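Local coordinates for protein inactive poly [ADP-ribose] polymerase RCD1 (Arabidopsis thaliana, PDB 5NGO) that contains an inactive poly(ADP-ribose) polymerase domain and is bound by the downy mildew effector HaRxL106, which thereby suppresses plant immunity, at residues A[10-15]-A[176-181]; A[14-19]-A[64-69]; A[88-93]-A[97-102]; A[106-111]-A[160-165]; A[150-155]-A[167-172]. All coordinates share one frame; numbering follows the deposited sequence.

All five contacts belong to one mixed sheet and the helix and loops around it. Contacts 1 and 2 both start from helix 9-19, their centres about 7 Å apart, and meet strands 174-182 and 62-68. Contacts 3, 4 and 5 follow one another across the sheet beyond strand 62-68, along neighbouring strands 98-102, 162-165 and 153-154; the centres of contacts 1 and 5 lie about 22 Å apart. Along the chain, contact 2 closes before contact 3 opens, contacts 4 and 5 interleave, and contact 1 joins near-terminal segments around the rest. Judged by sequence, His99 and Asn162 probably stand where active relatives carry tyrosine and glutamate, consistent with an inactive enzyme.

Contact 1 (A[10-15]-A[176-181]); sequences DAVKKM and PEFVVR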
# COMPACT_ATOMS: atom_id res chain seq x y z
N ASP A 10 -13.28 -12.16 2.35
CA ASP A 10 -12.70 -13.51 2.19
C ASP A 10 -11.53 -13.56 1.20
O ASP A 10 -10.55 -14.24 1.46
CB ASP A 10 -13.76 -14.54 1.76
CG ASP A 10 -14.60 -15.01 2.93
OD1 ASP A 10 -14.03 -15.43 3.96
OD2 ASP A 10 -15.85 -14.97 2.81
N ALA A 11 -11.65 -12.86 0.08
CA ALA A 11 -10.57 -12.82 -0.91
C ALA A 11 -9.32 -12.13 -0.35
O ALA A 11 -8.20 -12.56 -0.64
CB ALA A 11 -11.04 -12.13 -2.18
N VAL A 12 -9.52 -11.09 0.46
CA VAL A 12 -8.42 -10.35 1.07
C VAL A 12 -7.71 -11.27 2.05
O VAL A 12 -6.49 -11.35 2.03
CB VAL A 12 -8.91 -9.08 1.82
CG1 VAL A 12 -7.78 -8.39 2.58
CG2 VAL A 12 -9.60 -8.11 0.93
N LYS A 13 -8.51 -11.95 2.88
CA LYS A 13 -8.00 -12.95 3.83
C LYS A 13 -7.15 -14.00 3.13
O LYS A 13 -6.04 -14.30 3.58
CB LYS A 13 -9.15 -13.64 4.59
CG LYS A 13 -8.64 -14.52 5.74
CD LYS A 13 -9.71 -14.88 6.74
CE LYS A 13 -10.85 -15.66 6.10
NZ LYS A 13 -11.83 -16.09 7.13
N LYS A 14 -7.68 -14.53 2.03
CA LYS A 14 -6.97 -15.53 1.23
C LYS A 14 -5.67 -14.99 0.62
O LYS A 14 -4.64 -15.66 0.69
CB LYS A 14 -7.88 -16.09 0.14
CG LYS A 14 -8.72 -17.25 0.66
CD LYS A 14 -10.16 -17.34 0.14
CE LYS A 14 -11.07 -17.98 1.20
NZ LYS A 14 -12.15 -18.83 0.63
N MET A 15 -5.72 -13.79 0.04
CA MET A 15 -4.51 -13.09 -0.43
C MET A 15 -3.43 -13.00 0.66
O MET A 15 -2.26 -13.25 0.38
CB MET A 15 -4.84 -11.67 -0.90
CG MET A 15 -4.89 -11.50 -2.42
SD MET A 15 -4.92 -9.74 -2.86
CE MET A 15 -6.64 -9.35 -2.56
N PRO A 176 -6.47 3.48 0.94
CA PRO A 176 -6.52 2.42 1.95
C PRO A 176 -7.88 1.85 2.09
O PRO A 176 -8.79 2.58 2.36
CB PRO A 176 -6.09 3.14 3.25
CG PRO A 176 -5.79 4.53 2.89
CD PRO A 176 -6.34 4.81 1.54
N GLU A 177 -8.04 0.56 1.88
CA GLU A 177 -9.36 -0.03 1.80
C GLU A 177 -9.68 -1.04 2.88
O GLU A 177 -10.78 -1.06 3.40
CB GLU A 177 -9.56 -0.67 0.42
CG GLU A 177 -11.02 -0.98 0.13
CD GLU A 177 -11.31 -1.39 -1.25
OE1 GLU A 177 -10.36 -1.72 -1.99
OE2 GLU A 177 -12.50 -1.41 -1.61
N PHE A 178 -8.73 -1.92 3.18
CA PHE A 178 -8.94 -3.04 4.10
C PHE A 178 -7.85 -3.07 5.17
O PHE A 178 -6.72 -2.73 4.88
CB PHE A 178 -8.92 -4.35 3.37
CG PHE A 178 -10.02 -4.55 2.36
CD1 PHE A 178 -9.85 -4.15 1.06
CD2 PHE A 178 -11.14 -5.28 2.69
CE1 PHE A 178 -10.88 -4.37 0.11
CE2 PHE A 178 -12.14 -5.52 1.79
CZ PHE A 178 -12.03 -5.09 0.47
N VAL A 179 -8.22 -3.45 6.39
CA VAL A 179 -7.28 -3.69 7.47
C VAL A 179 -7.30 -5.17 7.82
O VAL A 179 -8.37 -5.74 8.09
CB VAL A 179 -7.62 -2.89 8.74
CG1 VAL A 179 -6.60 -3.17 9.83
CG2 VAL A 179 -7.65 -1.40 8.43
N VAL A 180 -6.12 -5.80 7.83
CA VAL A 180 -5.97 -7.19 8.22
C VAL A 180 -5.26 -7.21 9.57
O VAL A 180 -4.15 -6.69 9.69
CB VAL A 180 -5.13 -7.97 7.18
CG1 VAL A 180 -4.88 -9.40 7.67
CG2 VAL A 180 -5.85 -8.00 5.84
N ARG A 181 -5.93 -7.78 10.58
CA ARG A 181 -5.35 -7.98 11.90
C ARG A 181 -4.80 -9.39 11.99
O ARG A 181 -5.50 -10.35 11.69
CB ARG A 181 -6.42 -7.80 12.98
CG ARG A 181 -6.95 -6.39 13.06
CD ARG A 181 -8.00 -6.23 14.15
NE ARG A 181 -8.63 -4.92 14.01
CZ ARG A 181 -9.46 -4.37 14.87
NH1 ARG A 181 -9.75 -4.96 16.02
NH2 ARG A 181 -9.96 -3.17 14.60
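Val12 turns its CG1 anti to the backbone N (chi1 174°), which sends CG2 the other way, anti to the carbonyl carbon, and the two methyls part to meet different residues of the strand. Phe178, with CG anti to its own carbonyl carbon (chi1 -64°), lays one ring face against CG2. That methyl stands over the middle of the face, 3.6 Å from CG2 to the Phe178 ring centroid and 8° off the normal, a well-centred CH-pi contact. All six ring carbons are nearly equidistant from it; the nearest approach is 3.7 Å, from Val12 CG2 to Phe178 CD2. The other methyl reaches Val180: CG1 of Val12 lies 3.8 Å from CG2 of Val180, the two side chains lying alongside and running opposite ways. A single helix residue thus bridges two strand residues on the same face, and no hydrogen bond crosses between the segments. The strand carries a classic beta bulge, in which Glu177 and Phe178 together stand opposite the single residue Leu125, and Glu177 pairs with Arg127. In the fold, Val12 presses helix 9-19 onto the sheet, touching Val31 of strand 28-33, Leu125 of strand 121-129 and Trp66 of strand 62-68, so strand 174-182 is covered together with its neighbours on either side.

Contact 2 (A[14-19]-A[64-69]); sequences KMFAVG and YAWLPA
Phe16 and Trp66 form the tight half of this helix-on-sheet packing, in which helix 9-19 lies against strand 62-68 of the PARP catalytic (ADP-ribosyltransferase-type) fold. The Phe16 ring points its edge at the face of the indole in a T-shaped pair: the centroids of the Phe16 ring and the Trp66 six-membered ring are 5.5 Å apart and the planes stand at 71°. Phe16 gets there with CG anti to the backbone N (chi1 -171°), which puts CD1 3.9 Å from CH2 of Trp66, above the indole but offset toward its rim. The CB of Phe16 also comes within 3.9 Å of Trp66 CH2.

The other half is looser. Met15 meets the indole at its edge, with CB 4.1 Å from CZ2 of Trp66, while Lys14, Ala17 and Val18 belong to the solvent side of the helix. Val180 of strand 174-182 touches both Phe16 and Trp66, closing the hydrophobic cluster, and Phe182 brings a further ring to Phe16. On the pyrrole part of the indole the polar atom is satisfied: NE1 of Trp66 hydrogen-bonds to the carbonyl O of Ala103.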
# COMPACT_ATOMS: atom_id res chain seq x y z
N LYS A 14 -7.68 -14.53 2.03
CA LYS A 14 -6.97 -15.53 1.23
C LYS A 14 -5.67 -14.99 0.62
O LYS A 14 -4.64 -15.66 0.69
CB LYS A 14 -7.88 -16.09 0.14
CG LYS A 14 -8.72 -17.25 0.66
CD LYS A 14 -10.16 -17.34 0.14
CE LYS A 14 -11.07 -17.98 1.20
NZ LYS A 14 -12.15 -18.83 0.63
N MET A 15 -5.72 -13.79 0.04
CA MET A 15 -4.51 -13.09 -0.43
C MET A 15 -3.43 -13.00 0.66
O MET A 15 -2.26 -13.25 0.38
CB MET A 15 -4.84 -11.67 -0.90
CG MET A 15 -4.89 -11.50 -2.42
SD MET A 15 -4.92 -9.74 -2.86
CE MET A 15 -6.64 -9.35 -2.56
N PHE A 16 -3.83 -12.63 1.86
CA PHE A 16 -2.90 -12.48 2.98
C PHE A 16 -2.35 -13.83 3.46
O PHE A 16 -1.16 -13.94 3.79
CB PHE A 16 -3.56 -11.75 4.14
CG PHE A 16 -2.61 -11.38 5.24
CD1 PHE A 16 -1.89 -10.20 5.17
CD2 PHE A 16 -2.43 -12.21 6.34
CE1 PHE A 16 -1.00 -9.85 6.18
CE2 PHE A 16 -1.53 -11.86 7.34
CZ PHE A 16 -0.82 -10.68 7.26
N ALA A 17 -3.21 -14.85 3.49
CA ALA A 17 -2.81 -16.20 3.94
C ALA A 17 -1.80 -16.86 2.99
O ALA A 17 -0.76 -17.34 3.43
CB ALA A 17 -4.03 -17.10 4.13
N VAL A 18 -2.11 -16.84 1.68
CA VAL A 18 -1.20 -17.43 0.69
C VAL A 18 0.10 -16.61 0.65
O VAL A 18 1.18 -17.18 0.60
CB VAL A 18 -1.82 -17.53 -0.73
CG1 VAL A 18 -3.09 -18.36 -0.72
CG2 VAL A 18 -2.03 -16.15 -1.33
N GLY A 19 -0.02 -15.29 0.72
CA GLY A 19 1.12 -14.39 0.66
C GLY A 19 2.03 -14.36 1.86
O GLY A 19 3.11 -13.80 1.75
N TYR A 64 -3.36 -3.71 -6.28
CA TYR A 64 -3.47 -3.86 -4.84
C TYR A 64 -2.08 -3.94 -4.27
O TYR A 64 -1.18 -4.49 -4.91
CB TYR A 64 -4.32 -5.07 -4.46
CG TYR A 64 -5.80 -4.81 -4.56
CD1 TYR A 64 -6.45 -3.97 -3.65
CD2 TYR A 64 -6.56 -5.36 -5.60
CE1 TYR A 64 -7.80 -3.76 -3.69
CE2 TYR A 64 -7.92 -5.12 -5.70
CZ TYR A 64 -8.53 -4.29 -4.76
OH TYR A 64 -9.89 -4.16 -4.81
N ALA A 65 -1.87 -3.35 -3.10
CA ALA A 65 -0.57 -3.41 -2.43
C ALA A 65 -0.76 -3.30 -0.92
O ALA A 65 -1.77 -2.76 -0.46
CB ALA A 65 0.31 -2.27 -2.93
N TRP A 66 0.20 -3.82 -0.17
CA TRP A 66 0.11 -3.89 1.28
C TRP A 66 0.94 -2.78 1.91
O TRP A 66 2.09 -2.54 1.50
CB TRP A 66 0.62 -5.22 1.81
CG TRP A 66 -0.12 -6.40 1.30
CD1 TRP A 66 0.25 -7.23 0.29
CD2 TRP A 66 -1.37 -6.90 1.78
NE1 TRP A 66 -0.68 -8.20 0.10
CE2 TRP A 66 -1.70 -8.02 1.01
CE3 TRP A 66 -2.24 -6.50 2.80
CZ2 TRP A 66 -2.86 -8.76 1.22
CZ3 TRP A 66 -3.39 -7.21 3.00
CH2 TRP A 66 -3.69 -8.34 2.21
N LEU A 67 0.34 -2.10 2.88
CA LEU A 67 0.98 -1.03 3.62
C LEU A 67 1.07 -1.42 5.10
O LEU A 67 0.04 -1.57 5.75
CB LEU A 67 0.14 0.27 3.47
CG LEU A 67 0.67 1.51 4.19
CD1 LEU A 67 2.06 1.91 3.69
CD2 LEU A 67 -0.31 2.66 3.96
N PRO A 68 2.28 -1.58 5.64
CA PRO A 68 2.40 -1.82 7.09
C PRO A 68 1.86 -0.67 7.89
O PRO A 68 2.13 0.51 7.55
CB PRO A 68 3.90 -1.97 7.31
CG PRO A 68 4.49 -2.26 5.93
CD PRO A 68 3.59 -1.63 4.96
N ALA A 69 1.08 -0.97 8.93
CA ALA A 69 0.47 0.07 9.76
C ALA A 69 0.65 -0.27 11.23
O ALA A 69 1.42 -1.15 11.58
CB ALA A 69 -1.00 0.20 9.40

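Contact 3 (A[88-93]-A[97-102]); sequences FIRKSI and GIHLTA
His99 is gripped on two sides by segment 88-93. At its edge, in the ring plane, Ser92 OG hydrogen-bonds to NE2 of His99 at 2.7 Å. Over one face lies Arg90, whose CG is 3.4 Å from the His99 ring centroid and 24° off the normal, a CH-pi contact offset toward the ND1 side. The arginine chain crosses the imidazole at about a right angle, its guanidinium plane tilted 23° from the ring, and continues to a cation-pi contact with Tyr112. Arg90 CG sits between the backbone N and the carbonyl carbon (chi1 75°), which folds the chain back over the ring.

Behind these side chains is a short antiparallel pairing at the corner leading into strand 98-102: in the hydrogen-bonded pair of Arg90 with Gly97, Arg90 N donates to Gly97 O at 3.1 Å, answered by a weak bond from Gly97 N to Arg90 O. The CD1 methyls of Ile89 and Ile98 touch. Ser92 OG is positioned by the backbone N of Tyr94. His99 probably stands at the tyrosine position of the His-Tyr-Glu triad of active relatives. The serine bond and arginine cover probably restrain its rotation, and since serine or histidine could donate, the link would serve in either direction.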
# COMPACT_ATOMS: atom_id res chain seq x y z
N PHE A 88 3.97 7.46 7.58
CA PHE A 88 4.07 6.39 6.57
C PHE A 88 5.21 6.63 5.57
O PHE A 88 5.45 5.78 4.74
CB PHE A 88 2.77 6.22 5.78
CG PHE A 88 1.67 5.50 6.51
CD1 PHE A 88 1.66 4.12 6.65
CD2 PHE A 88 0.61 6.22 7.08
CE1 PHE A 88 0.62 3.47 7.33
CE2 PHE A 88 -0.44 5.58 7.73
CZ PHE A 88 -0.43 4.20 7.86
N ILE A 89 5.89 7.76 5.67
CA ILE A 89 6.96 8.12 4.74
C ILE A 89 8.22 7.41 5.22
O ILE A 89 8.54 7.49 6.43
CB ILE A 89 7.22 9.66 4.65
CG1 ILE A 89 5.94 10.49 4.62
CG2 ILE A 89 8.20 9.96 3.53
CD1 ILE A 89 4.94 9.99 3.63
N ARG A 90 8.90 6.73 4.31
CA ARG A 90 10.17 6.09 4.63
C ARG A 90 11.26 6.41 3.62
O ARG A 90 11.02 6.60 2.44
CB ARG A 90 10.05 4.56 4.90
CG ARG A 90 9.86 3.63 3.75
CD ARG A 90 9.77 2.20 4.31
NE ARG A 90 10.67 1.24 3.65
CZ ARG A 90 10.65 -0.09 3.80
NH1 ARG A 90 9.76 -0.69 4.60
NH2 ARG A 90 11.53 -0.84 3.14
N LYS A 91 12.50 6.39 4.11
CA LYS A 91 13.69 6.46 3.28
C LYS A 91 14.25 5.06 3.08
O LYS A 91 14.61 4.42 4.05
CB LYS A 91 14.72 7.35 3.96
CG LYS A 91 15.98 7.63 3.14
CD LYS A 91 16.75 8.84 3.66
CE LYS A 91 18.15 8.91 3.09
NZ LYS A 91 19.08 7.98 3.80
N SER A 92 14.34 4.58 1.84
CA SER A 92 14.95 3.26 1.53
C SER A 92 16.13 3.44 0.57
O SER A 92 16.59 4.55 0.35
CB SER A 92 13.92 2.28 0.92
OG SER A 92 13.76 2.48 -0.48
N ILE A 93 16.59 2.33 -0.01
CA ILE A 93 17.61 2.34 -1.04
C ILE A 93 17.06 2.89 -2.36
O ILE A 93 17.81 3.39 -3.18
CB ILE A 93 18.23 0.93 -1.28
CG1 ILE A 93 17.17 -0.16 -1.48
CG2 ILE A 93 19.16 0.55 -0.13
CD1 ILE A 93 17.67 -1.30 -2.36
N GLY A 97 9.43 8.05 -0.23
CA GLY A 97 8.01 8.12 -0.59
C GLY A 97 7.22 7.26 0.38
O GLY A 97 7.66 7.03 1.52
N ILE A 98 6.08 6.73 -0.07
CA ILE A 98 5.41 5.65 0.67
C ILE A 98 5.82 4.34 0.01
O ILE A 98 5.71 4.19 -1.20
CB ILE A 98 3.86 5.82 0.73
CG1 ILE A 98 3.47 7.04 1.58
CG2 ILE A 98 3.14 4.59 1.30
CD1 ILE A 98 3.70 8.35 0.89
N HIS A 99 6.32 3.40 0.82
CA HIS A 99 6.76 2.08 0.35
C HIS A 99 5.65 1.08 0.62
O HIS A 99 5.19 0.94 1.78
CB HIS A 99 8.03 1.65 1.09
CG HIS A 99 9.24 2.44 0.69
ND1 HIS A 99 9.27 3.81 0.70
CD2 HIS A 99 10.47 2.04 0.30
CE1 HIS A 99 10.46 4.24 0.33
NE2 HIS A 99 11.21 3.18 0.06
N LEU A 100 5.20 0.40 -0.42
CA LEU A 100 4.19 -0.64 -0.29
C LEU A 100 4.71 -1.93 -0.88
O LEU A 100 5.57 -1.92 -1.76
CB LEU A 100 2.89 -0.27 -1.00
CG LEU A 100 2.22 1.02 -0.56
CD1 LEU A 100 2.59 2.15 -1.53
CD2 LEU A 100 0.72 0.85 -0.49
N THR A 101 4.14 -3.03 -0.39
CA THR A 101 4.54 -4.34 -0.82
C THR A 101 3.52 -4.86 -1.84
O THR A 101 2.31 -4.60 -1.73
CB THR A 101 4.62 -5.28 0.38
OG1 THR A 101 5.63 -4.85 1.30
CG2 THR A 101 4.84 -6.71 -0.07
N ALA A 102 4.01 -5.55 -2.89
CA ALA A 102 3.12 -6.04 -3.93
C ALA A 102 2.13 -7.07 -3.35
O ALA A 102 2.41 -7.70 -2.31
CB ALA A 102 3.91 -6.66 -5.04

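Contact 4 (A[106-111]-A[160-165]); sequences PYFSAR and PKNYIV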
# COMPACT_ATOMS: atom_id res chain seq x y z
N PRO A 106 3.10 -10.08 0.84
CA PRO A 106 3.05 -9.51 2.19
C PRO A 106 4.05 -10.12 3.22
O PRO A 106 4.36 -9.45 4.20
CB PRO A 106 1.60 -9.73 2.63
CG PRO A 106 1.10 -10.85 1.77
CD PRO A 106 1.85 -10.78 0.49
N TYR A 107 4.56 -11.34 2.98
CA TYR A 107 5.65 -11.91 3.82
C TYR A 107 6.84 -10.97 3.99
O TYR A 107 7.52 -11.01 5.02
CB TYR A 107 6.18 -13.27 3.29
CG TYR A 107 6.94 -13.22 1.97
CD1 TYR A 107 8.32 -12.94 1.94
CD2 TYR A 107 6.30 -13.46 0.77
CE1 TYR A 107 9.01 -12.89 0.75
CE2 TYR A 107 7.00 -13.41 -0.45
CZ TYR A 107 8.35 -13.13 -0.45
OH TYR A 107 9.06 -13.07 -1.63
N PHE A 108 7.08 -10.15 2.97
CA PHE A 108 8.20 -9.22 2.91
C PHE A 108 8.16 -8.15 4.00
O PHE A 108 9.20 -7.75 4.51
CB PHE A 108 8.21 -8.55 1.52
CG PHE A 108 9.56 -8.20 1.00
CD1 PHE A 108 10.30 -9.11 0.28
CD2 PHE A 108 10.05 -6.90 1.18
CE1 PHE A 108 11.55 -8.75 -0.26
CE2 PHE A 108 11.29 -6.53 0.65
CZ PHE A 108 12.04 -7.45 -0.07
N SER A 109 6.97 -7.65 4.34
CA SER A 109 6.84 -6.54 5.29
C SER A 109 5.97 -6.84 6.53
O SER A 109 5.76 -5.96 7.37
CB SER A 109 6.33 -5.31 4.55
OG SER A 109 5.07 -5.52 3.95
N ALA A 110 5.52 -8.09 6.68
CA ALA A 110 4.70 -8.50 7.83
C ALA A 110 5.36 -8.21 9.18
O ALA A 110 4.71 -7.71 10.09
CB ALA A 110 4.34 -9.97 7.73
N ARG A 111 6.66 -8.51 9.28
CA ARG A 111 7.42 -8.26 10.51
C ARG A 111 7.63 -6.77 10.83
O ARG A 111 7.95 -6.43 11.96
CB ARG A 111 8.78 -8.99 10.46
CG ARG A 111 8.61 -10.48 10.80
CD ARG A 111 9.77 -11.09 11.62
NE ARG A 111 9.25 -11.82 12.81
CZ ARG A 111 8.70 -13.03 12.80
NH1 ARG A 111 8.59 -13.74 11.68
NH2 ARG A 111 8.27 -13.55 13.93
N PRO A 160 7.09 -7.75 -9.38
CA PRO A 160 7.22 -6.68 -8.39
C PRO A 160 7.19 -7.19 -6.96
O PRO A 160 6.40 -8.07 -6.63
CB PRO A 160 5.99 -5.77 -8.64
CG PRO A 160 5.61 -6.08 -10.07
CD PRO A 160 5.94 -7.54 -10.28
N LYS A 161 8.07 -6.63 -6.13
CA LYS A 161 8.02 -6.82 -4.69
C LYS A 161 7.72 -5.54 -3.93
O LYS A 161 7.04 -5.61 -2.90
CB LYS A 161 9.34 -7.42 -4.19
CG LYS A 161 9.48 -8.89 -4.53
CD LYS A 161 10.42 -9.60 -3.53
CE LYS A 161 10.74 -11.01 -3.97
NZ LYS A 161 11.55 -11.09 -5.21
N ASN A 162 8.19 -4.39 -4.41
CA ASN A 162 8.03 -3.12 -3.72
C ASN A 162 7.57 -2.06 -4.71
O ASN A 162 8.11 -1.95 -5.81
CB ASN A 162 9.34 -2.67 -3.09
CG ASN A 162 9.90 -3.67 -2.11
OD1 ASN A 162 9.72 -3.53 -0.90
ND2 ASN A 162 10.56 -4.71 -2.64
N TYR A 163 6.58 -1.27 -4.28
CA TYR A 163 6.19 -0.07 -4.99
C TYR A 163 6.58 1.14 -4.16
O TYR A 163 6.55 1.08 -2.92
CB TYR A 163 4.69 -0.03 -5.18
CG TYR A 163 4.09 -1.20 -5.93
CD1 TYR A 163 4.50 -1.53 -7.20
CD2 TYR A 163 3.06 -1.95 -5.36
CE1 TYR A 163 3.98 -2.64 -7.86
CE2 TYR A 163 2.50 -3.01 -6.02
CZ TYR A 163 2.95 -3.35 -7.29
OH TYR A 163 2.35 -4.39 -7.94
N ILE A 164 7.00 2.20 -4.84
CA ILE A 164 7.29 3.48 -4.19
C ILE A 164 6.31 4.46 -4.80
O ILE A 164 6.32 4.66 -6.01
CB ILE A 164 8.72 3.98 -4.49
CG1 ILE A 164 9.78 2.94 -4.08
CG2 ILE A 164 8.99 5.30 -3.78
CD1 ILE A 164 10.00 2.83 -2.60
N VAL A 165 5.46 5.06 -3.97
CA VAL A 165 4.59 6.14 -4.40
C VAL A 165 5.21 7.43 -3.88
O VAL A 165 5.45 7.57 -2.66
CB VAL A 165 3.16 5.96 -3.86
CG1 VAL A 165 2.31 7.18 -4.16
CG2 VAL A 165 2.55 4.71 -4.45
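The loop that follows strand 98-102 leans here on the start of strand 162-165, a surface contact of the PARP catalytic (ADP-ribosyltransferase-type) fold in which Phe108 and Tyr107 meet Lys161 and Asn162. In active relatives a glutamate commonly begins the corresponding strand; Asn162 probably takes its place. Phe108 does most of the touching. Its CE1 rests 3.6 Å from CD of Lys161, with ring and chain crossing at about a right angle, so the aliphatic part of the lysine carries the contact. Across the ring from CE1, Phe108 CE2 comes 3.7 Å from OD1 of Asn162 and 3.8 Å from ND2 of the same amide. The amide stands steeply to the ring, their planes 74° apart. Nothing across this interface is a hydrogen bond.

Asn162 nonetheless has a polar partner: ND2 donates to OD2 of Asp155, and OD1 of that aspartate takes the backbone N of Lys161, so one carboxylate holds the residues that receive Phe108. Ser109 OG is hydrogen-bonded to Thr101 OG1 and ties the loop back to strand 98-102. Tyr107 turns its ring alongside the lysine, CG between backbone N and carbonyl carbon (chi1 68°), which leaves its OH 3.5 Å from CE of Lys161.

Contact 5 (A[150-155]-A[167-172]); sequences YDNGVD and NINMNT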
# COMPACT_ATOMS: atom_id res chain seq x y z
N TYR A 150 6.78 8.82 -16.56
CA TYR A 150 6.54 7.88 -15.46
C TYR A 150 5.70 8.47 -14.31
O TYR A 150 5.77 9.66 -14.03
CB TYR A 150 7.88 7.38 -14.88
CG TYR A 150 8.79 6.62 -15.84
CD1 TYR A 150 8.36 5.47 -16.50
CD2 TYR A 150 10.11 7.05 -16.05
CE1 TYR A 150 9.19 4.78 -17.37
CE2 TYR A 150 10.96 6.36 -16.92
CZ TYR A 150 10.49 5.23 -17.58
OH TYR A 150 11.34 4.55 -18.42
N ASP A 151 4.94 7.60 -13.64
CA ASP A 151 4.12 7.98 -12.50
C ASP A 151 4.79 7.56 -11.18
O ASP A 151 5.49 8.37 -10.58
CB ASP A 151 2.71 7.43 -12.67
CG ASP A 151 2.00 8.03 -13.87
OD1 ASP A 151 1.88 9.27 -13.95
OD2 ASP A 151 1.57 7.28 -14.77
N ASN A 152 4.61 6.31 -10.76
CA ASN A 152 5.19 5.81 -9.49
C ASN A 152 6.23 4.72 -9.79
O ASN A 152 6.34 4.25 -10.93
CB ASN A 152 4.07 5.31 -8.56
CG ASN A 152 3.17 6.47 -8.07
OD1 ASN A 152 3.64 7.47 -7.57
ND2 ASN A 152 1.87 6.32 -8.24
N GLY A 153 7.02 4.34 -8.79
CA GLY A 153 8.21 3.50 -8.99
C GLY A 153 8.04 2.05 -8.55
O GLY A 153 7.22 1.75 -7.69
N VAL A 154 8.80 1.13 -9.18
CA VAL A 154 8.82 -0.28 -8.83
C VAL A 154 10.22 -0.89 -8.90
O VAL A 154 11.04 -0.42 -9.68
CB VAL A 154 7.86 -1.06 -9.74
CG1 VAL A 154 8.22 -0.98 -11.25
CG2 VAL A 154 7.65 -2.50 -9.27
N ASP A 155 10.48 -1.91 -8.09
CA ASP A 155 11.82 -2.53 -8.03
C ASP A 155 12.11 -3.57 -9.14
O ASP A 155 13.25 -3.74 -9.54
CB ASP A 155 12.11 -3.12 -6.65
CG ASP A 155 11.17 -4.26 -6.24
OD1 ASP A 155 10.17 -4.56 -6.94
OD2 ASP A 155 11.42 -4.85 -5.17
N ASN A 167 5.89 11.31 -2.68
CA ASN A 167 5.16 12.13 -1.70
C ASN A 167 4.04 12.95 -2.32
O ASN A 167 2.93 12.95 -1.80
CB ASN A 167 6.11 13.00 -0.89
CG ASN A 167 6.86 12.21 0.17
OD1 ASN A 167 6.81 10.98 0.20
ND2 ASN A 167 7.57 12.91 1.05
N ILE A 168 4.31 13.58 -3.45
CA ILE A 168 3.32 14.35 -4.19
C ILE A 168 2.04 13.56 -4.55
O ILE A 168 0.95 14.11 -4.63
CB ILE A 168 3.92 15.02 -5.48
CG1 ILE A 168 4.51 14.01 -6.49
CG2 ILE A 168 4.90 16.13 -5.15
CD1 ILE A 168 4.50 14.52 -7.91
N ASN A 169 2.19 12.25 -4.73
CA ASN A 169 1.09 11.39 -5.15
C ASN A 169 0.39 10.66 -4.01
O ASN A 169 -0.58 9.95 -4.26
CB ASN A 169 1.63 10.36 -6.15
CG ASN A 169 2.12 10.99 -7.46
OD1 ASN A 169 1.70 12.08 -7.84
ND2 ASN A 169 3.02 10.30 -8.14
N MET A 170 0.83 10.84 -2.75
CA MET A 170 0.37 9.95 -1.70
C MET A 170 -1.12 10.04 -1.43
O MET A 170 -1.75 9.04 -1.10
CB MET A 170 1.16 10.16 -0.40
CG MET A 170 0.70 11.29 0.46
SD MET A 170 1.57 11.29 2.06
CE MET A 170 3.23 11.76 1.58
N ASN A 171 -1.69 11.23 -1.58
CA ASN A 171 -3.12 11.43 -1.33
C ASN A 171 -4.02 11.23 -2.53
O ASN A 171 -5.22 11.00 -2.36
CB ASN A 171 -3.36 12.81 -0.71
CG ASN A 171 -2.88 12.88 0.74
OD1 ASN A 171 -2.91 11.89 1.46
ND2 ASN A 171 -2.39 14.04 1.16
N THR A 172 -3.46 11.29 -3.74
CA THR A 172 -4.22 11.06 -4.97
C THR A 172 -4.17 9.61 -5.46
O THR A 172 -5.13 9.14 -6.04
CB THR A 172 -3.66 11.97 -6.10
OG1 THR A 172 -2.23 11.88 -6.13
CG2 THR A 172 -4.04 13.41 -5.89
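Asn169 and Asn152 carry this contact, with Asp151 beside them. Asn169 gives the most surface: its ND2 donates to OD1 of Asn152 at 3.0 Å, a nearly straight bond with an angle of 163° at the hydrogen. The acceptor lies close to the amide plane of Asn169, as a good N-H requires, but the donor comes in tilted 35° from the carbonyl plane of Asn152; the two amides stand nearly perpendicular to each other. Asn152 reaches across with CG anti to its carbonyl carbon (chi1 -67°). The same OD1 also takes a weak bond from the backbone N of Trp166, so two donors grip it, and ND2 makes a weak bond to Ile129 O; the three bonds are consistent with the modelled orientation of this buried amide.

Asp151 contributes little directly. Its carbonyl O is 4.0 Å from ND2 of Asn169, too far for a bond, while its carboxylate pairs with Arg57 and takes the backbone N of Asn132. Behind Asn169, the turn is tightened by Met170 N bonding to Asn167 O and by OG1 of Thr172, which reaches Asn169 O at 3.2 Å from above the carbonyl plane.

In the fold, the contact ties the loop between strands 162-165 and 174-182 to the chain entering strand 153-154. Helix 37-57 touches both sides, through Thr53 on Asp151 and Gln49 on Thr172, and Met170 packs on Ile89 and Ile98 of strands 89-91 and 98-102.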